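Local coordinates for protein putative mannose-1-phosphate guanylyl transferase (Thermus thermophilus, PDB 2CU2) that probably transfers a guanylyl group from GTP to mannose 1-phosphate, the step that makes GDP-mannose, at residues G188-A193 with I231-G236; L90-A95 with E101-L106; W17-E22 with L29-G34; R260-V265 with G288-A293. All blocks are in the same frame, centred on the assembly; numbering follows the deposited sequence.

In the fold
From the N terminus the four contacts close in series, none nesting in or crossing another. Contact 3 comes first, folding the long loop between strand 3-8 and helix 37-45 back on itself. Contact 2 follows, where strand 102-107 runs back along helix 83-98 after a short turn. Contact 1 closes a longer, mostly helical excursion from strand 184-192 to helix 233-238. Contact 4 closes the 22 residues between 260-265 and 288-293 and ties the nucleotidyltransferase part to the beta-helix-like part. Contacts 1 and 2 meet in one sheet, since strands 184-192 and 102-107 pair antiparallel. Contacts 3 and 4 touch on the other side of the chain's centre, with centres about 13 Å apart.

Contact 1: G188-A193 with I231-G236; sequences GVFAFA and ISIDYG
Phe190 points its ring from the strand at the first turn of the helix, where Asp234 meets the ring at its edge and Ile233 touches it obliquely. Phe190 CG lies anti to the carbonyl carbon (chi1 -56°), which carries the ring toward that turn. The tight spot is Phe190 CZ against Asp234 OD2, 3.4 Å apart, with the oxygen near the ring plane. The ring and carboxylate planes are turned 66° from each other, so the carboxylate meets the ring with one oxygen and does not stack on it. A ring edge carries slightly positive C-H groups, which probably suits an anionic oxygen; the same OD2 also takes a weak hydrogen bond from Asn186 ND2. Ile233 adds a looser apolar touch, its CG2 lying 4.2 Å from Phe190 CE1.

In the GT-A type core, strand 184-192 runs antiparallel to 102-107 and 134-139, and helix 233-238 is brought up to it after a run of chain that is largely helical. Ser232 is the N-cap of that helix: its OG accepts from Tyr235 N at 2.9 Å, with a fairly straight 166° at the hydrogen. Thr84 OG1 bonds Ile233 N and ties the same helix start to helix 83-98. The solvent side is that of Tyr235, whose exposed ring stands well clear of the strand and makes a cation-pi contact with Lys240.

Contact 2: L90-A95 with E101-L106; sequences LGVAEA and ERLLVL
Leu103 puts CG opposite its backbone N (chi1 177°), which lifts both methyls off the strand toward the helix, while Val92 has CG1 anti to the backbone N (chi1 172°), an orientation that leaves CG2, anti to the carbonyl carbon, facing Leu103. The two side chains cross at about a right angle, with Val92 CG2 4.0 Å from Leu103 CD2. That same CD2 presses on the helix backbone, standing 3.9 Å from Gly91 C. Gly91 has no side chain, which leaves its backbone open to CD2; a beta carbon there would point at Leu103 and touch CD2 at 3.8 Å. The other methyl, CD1, makes a looser contact with Ala95 CB, 4.4 Å away. One leucine therefore fits against a glycine, a valine and an alanine on the helix, all of them buried.

The pair belongs to a beta-alpha-beta crossover of the nucleotidyltransferase core: strand 74-78 leads into helix 83-98, which returns the chain to strand 102-107, running in the same direction in the sheet. Helix and strand are nearly antiparallel, at 155°, with segment axes approaching to 9.3 Å. Leu90, one residue before the glycine, packs back on Leu76 and Glu78 of the earlier strand.

Leu103 also touches Tyr4 and Phe192, on the strands that flank its own. Near the beginning of the strand, the CB of Arg102 points away from the helix. Arg102 NH1 hydrogen-bonds Glu101 O at 2.9 Å, from above the carbonyl plane, and NE hydrogen-bonds Leu126 O.

Contact 3: W17-E22 with L29-G34; sequences WPLSRE and LPLFEG
Leu19 is the bump of this contact, and Leu29, Pro30 and Leu31 form the hollow that takes it. With CG set opposite the backbone N (chi1 -176°), the side chain reaches across the gap. CD2 goes deepest, 3.6 Å from Leu31 CD2 and 3.8 Å from Leu29 CB. CD1 rests more loosely on the proline ring, 4.3 Å from Pro30 CD. Leu29 returns the fit: running alongside Leu19 in the opposite direction, it sets its CD2 3.4 Å from Leu19 O and its CD1 3.8 Å from Ser20 CB. The hydroxyl of Ser20 is not part of this packing and hydrogen-bonds to Gly13 O. Replacing Leu19 with an alanine would probably open a gap between Leu29 and Leu31 and leave their side chains free to shift.

Segment 17-22 lies in the later part of the sugar nucleotidyltransferase signature, whose glycine-rich start wraps the nucleotide in relatives, and 29-34 follows shortly after it; a cis peptide precedes Pro18. Val311 also lies against Leu19, from the beta-helix side. No hydrogen bond joins the two segments, and their hold on each other is apolar packing, mostly buried, with Pro30 at its exposed margin.

Contact 4: R260-V265 with G288-A293; sequences RALERV and GCVVYA
Val290 straddles the helix side chains with its two methyls, and these make the apolar part of the contact. CG1 lies 3.9 Å from Leu262 CB, the two side chains crossing at about a right angle. CG2 is the same 3.9 Å from Glu263 CB, so the aliphatic base of the glutamate packs as hydrocarbon.

This is a junction between regions: helix 261-266 is part of the nucleotidyltransferase region and strand 290-293 of the beta-helix-like one; the strand runs parallel between 274-276 and 306-311 in a small sheet.

The charged part begins where Glu263 stretches out, CG opposite the backbone N (chi1 174°). Within 260-265, Arg260 NH2 makes a salt bridge to Glu263 OE2 at 2.8 Å, 168° at the hydrogen. The oxygen lies nearly in the guanidinium plane, but the nitrogen comes from above the carboxylate plane. The second oxygen, OE1, stands 3.9 Å from Gly288 O, and Lys320 NZ reconciles these two acceptors by bonding both. An alanine in place of Glu263 would probably leave Arg260 and Lys320 without their shared carboxylate, and Lys320 less firmly placed at Gly288 O.

Contact 1: G188-A193 with I231-G236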
loop_
_atom_site.group_PDB
_atom_site.type_symbol
_atom_site.label_atom_id
_atom_site.label_comp_id
_atom_site.label_asym_id
_atom_site.label_seq_id
_atom_site.Cartn_x
_atom_site.Cartn_y
_atom_site.Cartn_z
ATOM N N GLY A 188 25.043 15.090 17.517
ATOM C CA GLY A 188 25.554 13.730 17.370
ATOM C C GLY A 188 26.984 13.699 16.810
ATOM O O GLY A 188 27.551 12.652 16.530
ATOM N N VAL A 189 27.555 14.902 16.609
ATOM C CA VAL A 189 28.917 14.969 16.083
ATOM C C VAL A 189 29.903 15.511 17.123
ATOM O O VAL A 189 29.604 16.402 17.906
ATOM C CB VAL A 189 28.914 15.869 14.848
ATOM C CG1 VAL A 189 30.329 15.992 14.288
ATOM C CG2 VAL A 189 28.006 15.280 13.786
ATOM N N PHE A 190 31.108 14.910 17.132
ATOM C CA PHE A 190 32.092 15.302 18.137
ATOM C C PHE A 190 33.502 15.408 17.546
ATOM O O PHE A 190 33.848 14.749 16.574
ATOM C CB PHE A 190 32.075 14.258 19.255
ATOM C CG PHE A 190 30.687 14.128 19.809
ATOM C CD1 PHE A 190 29.872 13.087 19.382
ATOM C CD2 PHE A 190 30.230 15.032 20.754
ATOM C CE1 PHE A 190 28.595 12.951 19.907
ATOM C CE2 PHE A 190 28.948 14.888 21.278
ATOM C CZ PHE A 190 28.128 13.848 20.859
ATOM N N ALA A 191 34.298 16.302 18.161
ATOM C CA ALA A 191 35.676 16.478 17.722
ATOM C C ALA A 191 36.614 16.661 18.916
ATOM O O ALA A 191 36.378 17.470 19.803
ATOM C CB ALA A 191 35.737 17.712 16.821
ATOM N N PHE A 192 37.668 15.825 18.936
ATOM C CA PHE A 192 38.629 15.902 20.029
ATOM C C PHE A 192 39.939 15.213 19.653
ATOM O O PHE A 192 40.007 14.390 18.751
ATOM C CB PHE A 192 38.019 15.201 21.244
ATOM C CG PHE A 192 37.471 13.860 20.842
ATOM C CD1 PHE A 192 38.314 12.756 20.791
ATOM C CD2 PHE A 192 36.125 13.727 20.544
ATOM C CE1 PHE A 192 37.802 11.514 20.441
ATOM C CE2 PHE A 192 35.619 12.478 20.195
ATOM C CZ PHE A 192 36.453 11.368 20.143
ATOM N N ALA A 193 41.017 15.610 20.350
ATOM C CA ALA A 193 42.233 14.819 20.244
ATOM C C ALA A 193 42.032 13.474 20.937
ATOM O O ALA A 193 41.409 13.372 21.989
ATOM C CB ALA A 193 43.369 15.589 20.919
ATOM N N ILE A 231 26.666 1.375 26.389
ATOM C CA ILE A 231 26.320 2.745 26.752
ATOM C C ILE A 231 26.668 3.723 25.632
ATOM O O ILE A 231 27.620 3.542 24.879
ATOM C CB ILE A 231 27.075 3.110 28.037
ATOM C CG1 ILE A 231 26.577 4.448 28.582
ATOM C CG2 ILE A 231 28.576 3.252 27.739
ATOM C CD1 ILE A 231 27.153 4.778 29.957
ATOM N N SER A 232 25.831 4.773 25.492
ATOM C CA SER A 232 26.121 5.794 24.495
ATOM C C SER A 232 27.273 6.681 24.958
ATOM O O SER A 232 27.598 6.765 26.132
ATOM C CB SER A 232 24.863 6.638 24.277
ATOM O OG SER A 232 24.817 7.685 25.241
ATOM N N ILE A 233 27.938 7.318 23.983
ATOM C CA ILE A 233 29.026 8.206 24.357
ATOM C C ILE A 233 28.490 9.483 25.009
ATOM O O ILE A 233 29.155 10.147 25.792
ATOM C CB ILE A 233 29.818 8.544 23.098
ATOM C CG1 ILE A 233 31.078 9.329 23.467
ATOM C CG2 ILE A 233 28.962 9.425 22.170
ATOM C CD1 ILE A 233 32.035 8.511 24.338
ATOM N N ASP A 234 27.244 9.831 24.633
ATOM C CA ASP A 234 26.620 11.022 25.198
ATOM C C ASP A 234 26.404 10.884 26.707
ATOM O O ASP A 234 26.672 11.785 27.491
ATOM C CB ASP A 234 25.272 11.226 24.502
ATOM C CG ASP A 234 25.499 11.498 23.022
ATOM O OD1 ASP A 234 25.746 10.537 22.293
ATOM O OD2 ASP A 234 25.410 12.653 22.614
ATOM N N TYR A 235 25.861 9.717 27.101
ATOM C CA TYR A 235 25.562 9.496 28.512
ATOM C C TYR A 235 26.805 9.073 29.298
ATOM O O TYR A 235 27.011 9.442 30.446
ATOM C CB TYR A 235 24.496 8.401 28.603
ATOM C CG TYR A 235 24.189 8.101 30.028
ATOM C CD1 TYR A 235 23.607 9.075 30.834
ATOM C CD2 TYR A 235 24.402 6.820 30.541
ATOM C CE1 TYR A 235 23.223 8.771 32.131
ATOM C CE2 TYR A 235 24.026 6.517 31.843
ATOM C CZ TYR A 235 23.442 7.488 32.637
ATOM O OH TYR A 235 23.045 7.189 33.926
ATOM N N GLY A 236 27.635 8.238 28.646
ATOM C CA GLY A 236 28.790 7.684 29.340
ATOM C C GLY A 236 29.901 8.718 29.549
ATOM O O GLY A 236 30.676 8.657 30.495
#

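Contact 2: L90-A95 with E101-L106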
loop_
_atom_site.group_PDB
_atom_site.type_symbol
_atom_site.label_atom_id
_atom_site.label_comp_id
_atom_site.label_asym_id
_atom_site.label_seq_id
_atom_site.Cartn_x
_atom_site.Cartn_y
_atom_site.Cartn_z
ATOM N N LEU A 90 36.673 2.024 19.773
ATOM C CA LEU A 90 37.418 1.455 18.658
ATOM C C LEU A 90 38.070 2.547 17.808
ATOM O O LEU A 90 39.188 2.423 17.327
ATOM C CB LEU A 90 36.446 0.645 17.800
ATOM C CG LEU A 90 35.751 -0.467 18.589
ATOM C CD1 LEU A 90 34.977 -1.428 17.683
ATOM C CD2 LEU A 90 36.735 -1.327 19.381
ATOM N N GLY A 91 37.305 3.634 17.592
ATOM C CA GLY A 91 37.826 4.731 16.791
ATOM C C GLY A 91 39.067 5.353 17.432
ATOM O O GLY A 91 40.025 5.729 16.770
ATOM N N VAL A 92 39.007 5.494 18.769
ATOM C CA VAL A 92 40.132 6.090 19.480
ATOM C C VAL A 92 41.373 5.200 19.403
ATOM O O VAL A 92 42.497 5.658 19.245
ATOM C CB VAL A 92 39.722 6.295 20.940
ATOM C CG1 VAL A 92 40.928 6.742 21.763
ATOM C CG2 VAL A 92 38.638 7.354 21.030
ATOM N N ALA A 93 41.139 3.885 19.563
ATOM C CA ALA A 93 42.249 2.943 19.483
ATOM C C ALA A 93 43.023 3.106 18.175
ATOM O O ALA A 93 44.245 3.104 18.132
ATOM C CB ALA A 93 41.682 1.525 19.576
ATOM N N GLU A 94 42.259 3.212 17.074
ATOM C CA GLU A 94 42.897 3.343 15.771
ATOM C C GLU A 94 43.621 4.684 15.625
ATOM O O GLU A 94 44.754 4.768 15.172
ATOM C CB GLU A 94 41.816 3.210 14.697
ATOM C CG GLU A 94 41.339 1.769 14.528
ATOM C CD GLU A 94 42.503 0.911 14.092
ATOM O OE1 GLU A 94 43.133 1.238 13.098
ATOM O OE2 GLU A 94 42.773 -0.087 14.759
ATOM N N ALA A 95 42.905 5.763 15.997
ATOM C CA ALA A 95 43.498 7.093 15.896
ATOM C C ALA A 95 44.834 7.174 16.637
ATOM O O ALA A 95 45.810 7.751 16.170
ATOM C CB ALA A 95 42.513 8.099 16.495
ATOM N N GLU A 101 46.057 13.442 15.329
ATOM C CA GLU A 101 46.028 14.590 16.233
ATOM C C GLU A 101 44.589 14.976 16.544
ATOM O O GLU A 101 44.311 15.659 17.529
ATOM C CB GLU A 101 46.725 15.789 15.595
ATOM C CG GLU A 101 48.220 15.633 15.415
ATOM C CD GLU A 101 48.766 16.599 14.384
ATOM O OE1 GLU A 101 48.827 16.222 13.195
ATOM O OE2 GLU A 101 49.124 17.733 14.761
ATOM N N ARG A 102 43.676 14.545 15.682
ATOM C CA ARG A 102 42.268 14.854 15.854
ATOM C C ARG A 102 41.395 13.703 15.387
ATOM O O ARG A 102 41.710 13.023 14.404
ATOM C CB ARG A 102 41.896 16.104 15.049
ATOM C CG ARG A 102 42.472 17.405 15.567
ATOM C CD ARG A 102 41.706 17.904 16.775
ATOM N NE ARG A 102 42.143 19.242 17.173
ATOM C CZ ARG A 102 43.263 19.498 17.843
ATOM N NH1 ARG A 102 44.066 18.504 18.198
ATOM N NH2 ARG A 102 43.584 20.751 18.146
ATOM N N LEU A 103 40.300 13.482 16.103
ATOM C CA LEU A 103 39.353 12.450 15.719
ATOM C C LEU A 103 37.969 13.084 15.653
ATOM O O LEU A 103 37.510 13.727 16.598
ATOM C CB LEU A 103 39.342 11.281 16.712
ATOM C CG LEU A 103 38.305 10.211 16.357
ATOM C CD1 LEU A 103 38.613 9.620 14.986
ATOM C CD2 LEU A 103 38.280 9.127 17.429
ATOM N N LEU A 104 37.319 12.900 14.514
ATOM C CA LEU A 104 35.989 13.431 14.293
ATOM C C LEU A 104 35.040 12.231 14.380
ATOM O O LEU A 104 35.297 11.187 13.780
ATOM C CB LEU A 104 35.955 14.071 12.905
ATOM C CG LEU A 104 35.042 15.254 12.611
ATOM C CD1 LEU A 104 35.069 16.262 13.752
ATOM C CD2 LEU A 104 35.518 15.889 11.309
ATOM N N VAL A 105 33.972 12.361 15.156
ATOM C CA VAL A 105 33.013 11.272 15.302
ATOM C C VAL A 105 31.647 11.714 14.790
ATOM O O VAL A 105 31.103 12.719 15.246
ATOM C CB VAL A 105 32.875 10.841 16.781
ATOM C CG1 VAL A 105 31.705 9.887 16.939
ATOM C CG2 VAL A 105 34.159 10.181 17.251
ATOM N N LEU A 106 31.090 10.966 13.843
ATOM C CA LEU A 106 29.787 11.328 13.306
ATOM C C LEU A 106 28.887 10.163 12.912
ATOM O O LEU A 106 29.355 9.106 12.480
ATOM C CB LEU A 106 29.954 12.246 12.096
ATOM C CG LEU A 106 30.912 11.748 11.017
ATOM C CD1 LEU A 106 30.183 11.591 9.697
ATOM C CD2 LEU A 106 32.052 12.734 10.883
#

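Contact 3: W17-E22 with L29-G34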
loop_
_atom_site.group_PDB
_atom_site.type_symbol
_atom_site.label_atom_id
_atom_site.label_comp_id
_atom_site.label_asym_id
_atom_site.label_seq_id
_atom_site.Cartn_x
_atom_site.Cartn_y
_atom_site.Cartn_z
ATOM N N TRP A 17 10.064 0.785 8.828
ATOM C CA TRP A 17 9.550 -0.410 8.161
ATOM C C TRP A 17 8.488 0.148 7.201
ATOM O O TRP A 17 7.818 1.133 7.528
ATOM C CB TRP A 17 8.895 -1.335 9.194
ATOM C CG TRP A 17 8.309 -2.594 8.613
ATOM C CD1 TRP A 17 8.926 -3.812 8.492
ATOM C CD2 TRP A 17 7.011 -2.742 8.022
ATOM N NE1 TRP A 17 8.088 -4.709 7.861
ATOM C CE2 TRP A 17 6.909 -4.079 7.562
ATOM C CE3 TRP A 17 5.927 -1.876 7.834
ATOM C CZ2 TRP A 17 5.759 -4.568 6.922
ATOM C CZ3 TRP A 17 4.788 -2.360 7.198
ATOM C CH2 TRP A 17 4.714 -3.695 6.750
ATOM N N PRO A 18 8.291 -0.476 6.025
ATOM C CA PRO A 18 8.920 -1.660 5.436
ATOM C C PRO A 18 10.231 -1.421 4.695
ATOM O O PRO A 18 10.809 -2.366 4.151
ATOM C CB PRO A 18 7.849 -2.157 4.485
ATOM C CG PRO A 18 7.378 -0.867 3.896
ATOM C CD PRO A 18 7.233 0.028 5.128
ATOM N N LEU A 19 10.693 -0.175 4.648
ATOM C CA LEU A 19 11.929 0.121 3.935
ATOM C C LEU A 19 13.134 -0.537 4.589
ATOM O O LEU A 19 14.002 -1.071 3.901
ATOM C CB LEU A 19 12.154 1.629 3.829
ATOM C CG LEU A 19 13.387 2.042 3.019
ATOM C CD1 LEU A 19 13.232 1.589 1.578
ATOM C CD2 LEU A 19 13.565 3.550 3.089
ATOM N N SER A 20 13.192 -0.504 5.917
ATOM C CA SER A 20 14.293 -1.150 6.614
ATOM C C SER A 20 14.150 -2.672 6.636
ATOM O O SER A 20 13.067 -3.242 6.567
ATOM C CB SER A 20 14.374 -0.588 8.033
ATOM O OG SER A 20 13.108 -0.738 8.682
ATOM N N ARG A 21 15.328 -3.325 6.700
ATOM C CA ARG A 21 15.398 -4.783 6.610
ATOM C C ARG A 21 16.302 -5.346 7.717
ATOM O O ARG A 21 17.061 -4.628 8.353
ATOM C CB ARG A 21 16.031 -5.121 5.260
ATOM C CG ARG A 21 15.044 -5.092 4.096
ATOM C CD ARG A 21 15.315 -6.235 3.118
ATOM N NE ARG A 21 15.837 -5.729 1.846
ATOM C CZ ARG A 21 16.972 -6.280 1.381
ATOM N NH1 ARG A 21 17.587 -7.221 2.076
ATOM N NH2 ARG A 21 17.426 -5.932 0.173
ATOM N N GLU A 22 16.199 -6.674 7.946
ATOM C CA GLU A 22 17.125 -7.313 8.882
ATOM C C GLU A 22 18.575 -7.128 8.430
ATOM O O GLU A 22 19.460 -6.766 9.195
ATOM C CB GLU A 22 16.804 -8.812 8.973
ATOM C CG GLU A 22 16.862 -9.342 10.412
ATOM C CD GLU A 22 18.277 -9.754 10.749
ATOM O OE1 GLU A 22 19.129 -8.883 10.841
ATOM O OE2 GLU A 22 18.499 -10.937 11.000
ATOM N N LEU A 29 19.576 2.653 3.600
ATOM C CA LEU A 29 18.305 2.777 2.901
ATOM C C LEU A 29 18.264 3.895 1.856
ATOM O O LEU A 29 18.678 5.022 2.095
ATOM C CB LEU A 29 17.255 3.016 3.988
ATOM C CG LEU A 29 17.276 1.917 5.056
ATOM C CD1 LEU A 29 16.259 2.164 6.173
ATOM C CD2 LEU A 29 16.960 0.534 4.487
ATOM N N PRO A 30 17.755 3.593 0.644
ATOM C CA PRO A 30 17.673 4.584 -0.421
ATOM C C PRO A 30 16.550 5.583 -0.158
ATOM O O PRO A 30 15.375 5.309 -0.366
ATOM C CB PRO A 30 17.409 3.844 -1.729
ATOM C CG PRO A 30 16.775 2.507 -1.370
ATOM C CD PRO A 30 17.258 2.314 0.145
ATOM N N LEU A 31 16.941 6.772 0.348
ATOM C CA LEU A 31 15.936 7.739 0.784
ATOM C C LEU A 31 15.910 9.006 -0.082
ATOM O O LEU A 31 15.258 9.075 -1.115
ATOM C CB LEU A 31 16.228 8.105 2.238
ATOM C CG LEU A 31 15.572 7.138 3.227
ATOM C CD1 LEU A 31 15.911 7.471 4.681
ATOM C CD2 LEU A 31 14.046 7.138 3.134
ATOM N N PHE A 32 16.618 10.051 0.401
ATOM C CA PHE A 32 16.591 11.349 -0.273
ATOM C C PHE A 32 17.471 11.372 -1.532
ATOM O O PHE A 32 18.628 10.972 -1.522
ATOM C CB PHE A 32 17.072 12.411 0.717
ATOM C CG PHE A 32 16.198 12.400 1.937
ATOM C CD1 PHE A 32 14.888 12.854 1.847
ATOM C CD2 PHE A 32 16.703 11.950 3.146
ATOM C CE1 PHE A 32 14.081 12.854 2.976
ATOM C CE2 PHE A 32 15.886 11.953 4.274
ATOM C CZ PHE A 32 14.575 12.403 4.193
ATOM N N GLU A 33 16.898 11.802 -2.675
ATOM C CA GLU A 33 17.667 11.805 -3.917
ATOM C C GLU A 33 18.005 10.384 -4.379
ATOM O O GLU A 33 18.784 10.172 -5.299
ATOM C CB GLU A 33 18.953 12.607 -3.696
ATOM C CG GLU A 33 18.716 14.120 -3.756
ATOM C CD GLU A 33 20.038 14.851 -3.659
ATOM O OE1 GLU A 33 21.020 14.362 -4.201
ATOM O OE2 GLU A 33 20.064 15.931 -3.063
ATOM N N GLY A 34 17.395 9.393 -3.736
ATOM C CA GLY A 34 17.644 7.993 -4.094
ATOM C C GLY A 34 18.924 7.452 -3.450
ATOM O O GLY A 34 19.356 6.330 -3.689
#

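Contact 4: R260-V265 with G288-A293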
loop_
_atom_site.group_PDB
_atom_site.type_symbol
_atom_site.label_atom_id
_atom_site.label_comp_id
_atom_site.label_asym_id
_atom_site.label_seq_id
_atom_site.Cartn_x
_atom_site.Cartn_y
_atom_site.Cartn_z
ATOM N N ARG A 260 7.758 10.354 9.351
ATOM C CA ARG A 260 7.359 11.756 9.338
ATOM C C ARG A 260 8.545 12.680 9.044
ATOM O O ARG A 260 8.398 13.813 8.606
ATOM C CB ARG A 260 6.753 12.100 10.699
ATOM C CG ARG A 260 5.572 13.062 10.582
ATOM C CD ARG A 260 5.865 14.418 11.235
ATOM N NE ARG A 260 5.243 15.504 10.472
ATOM C CZ ARG A 260 4.167 16.101 11.014
ATOM N NH1 ARG A 260 3.717 15.713 12.195
ATOM N NH2 ARG A 260 3.553 17.087 10.353
ATOM N N ALA A 261 9.754 12.168 9.338
ATOM C CA ALA A 261 10.950 12.976 9.121
ATOM C C ALA A 261 11.099 13.378 7.653
ATOM O O ALA A 261 11.723 14.372 7.306
ATOM C CB ALA A 261 12.163 12.155 9.558
ATOM N N LEU A 262 10.536 12.533 6.773
ATOM C CA LEU A 262 10.613 12.832 5.350
ATOM C C LEU A 262 9.968 14.185 5.036
ATOM O O LEU A 262 10.434 14.948 4.200
ATOM C CB LEU A 262 9.893 11.717 4.590
ATOM C CG LEU A 262 10.840 10.589 4.169
ATOM C CD1 LEU A 262 11.380 9.797 5.362
ATOM C CD2 LEU A 262 10.177 9.568 3.242
ATOM N N GLU A 263 8.855 14.446 5.714
ATOM C CA GLU A 263 8.150 15.692 5.493
ATOM C C GLU A 263 9.001 16.856 6.006
ATOM O O GLU A 263 9.169 17.864 5.319
ATOM C CB GLU A 263 6.801 15.667 6.206
ATOM C CG GLU A 263 6.052 16.977 6.153
ATOM C CD GLU A 263 4.665 16.861 6.761
ATOM O OE1 GLU A 263 3.845 16.077 6.240
ATOM O OE2 GLU A 263 4.397 17.550 7.762
ATOM N N ARG A 264 9.541 16.705 7.212
ATOM C CA ARG A 264 10.372 17.744 7.809
ATOM C C ARG A 264 11.572 18.027 6.916
ATOM O O ARG A 264 11.914 19.184 6.653
ATOM C CB ARG A 264 10.858 17.313 9.198
ATOM C CG ARG A 264 9.734 16.993 10.186
ATOM C CD ARG A 264 10.261 16.879 11.607
ATOM N NE ARG A 264 11.317 15.873 11.730
ATOM C CZ ARG A 264 11.229 14.775 12.477
ATOM N NH1 ARG A 264 10.127 14.526 13.179
ATOM N NH2 ARG A 264 12.246 13.922 12.526
ATOM N N VAL A 265 12.212 16.966 6.445
ATOM C CA VAL A 265 13.375 17.136 5.594
ATOM C C VAL A 265 13.033 17.903 4.315
ATOM O O VAL A 265 13.807 18.752 3.886
ATOM C CB VAL A 265 14.010 15.777 5.235
ATOM C CG1 VAL A 265 15.095 15.976 4.175
ATOM C CG2 VAL A 265 14.610 15.142 6.491
ATOM N N GLY A 288 -1.173 16.839 2.626
ATOM C CA GLY A 288 -0.294 16.566 3.753
ATOM C C GLY A 288 0.180 15.138 3.967
ATOM O O GLY A 288 0.411 14.722 5.104
ATOM N N CYS A 289 0.357 14.386 2.888
ATOM C CA CYS A 289 0.804 13.003 3.020
ATOM C C CYS A 289 2.290 12.772 2.765
ATOM O O CYS A 289 2.985 13.617 2.205
ATOM C CB CYS A 289 0.002 12.100 2.080
ATOM S SG CYS A 289 -1.697 11.819 2.597
ATOM N N VAL A 290 2.766 11.611 3.200
ATOM C CA VAL A 290 4.147 11.204 2.992
ATOM C C VAL A 290 4.031 9.859 2.284
ATOM O O VAL A 290 3.483 8.903 2.841
ATOM C CB VAL A 290 4.903 11.013 4.322
ATOM C CG1 VAL A 290 6.236 10.357 4.058
ATOM C CG2 VAL A 290 5.107 12.362 5.012
ATOM N N VAL A 291 4.538 9.793 1.059
ATOM C CA VAL A 291 4.462 8.578 0.263
ATOM C C VAL A 291 5.819 8.035 -0.168
ATOM O O VAL A 291 6.653 8.767 -0.703
ATOM C CB VAL A 291 3.643 8.823 -1.024
ATOM C CG1 VAL A 291 3.620 7.568 -1.877
ATOM C CG2 VAL A 291 2.232 9.279 -0.671
ATOM N N TYR A 292 6.036 6.749 0.071
ATOM C CA TYR A 292 7.262 6.108 -0.364
ATOM C C TYR A 292 6.846 4.953 -1.266
ATOM O O TYR A 292 6.125 4.057 -0.842
ATOM C CB TYR A 292 8.079 5.554 0.804
ATOM C CG TYR A 292 9.452 5.095 0.359
ATOM C CD1 TYR A 292 10.572 5.913 0.537
ATOM C CD2 TYR A 292 9.622 3.881 -0.319
ATOM C CE1 TYR A 292 11.820 5.540 0.050
ATOM C CE2 TYR A 292 10.879 3.497 -0.817
ATOM C CZ TYR A 292 11.971 4.336 -0.625
ATOM O OH TYR A 292 13.214 3.977 -1.096
ATOM N N ALA A 293 7.296 4.987 -2.511
ATOM C CA ALA A 293 7.059 3.923 -3.472
ATOM C C ALA A 293 8.363 3.478 -4.133
ATOM O O ALA A 293 8.926 4.146 -4.990
ATOM C CB ALA A 293 6.089 4.447 -4.529
#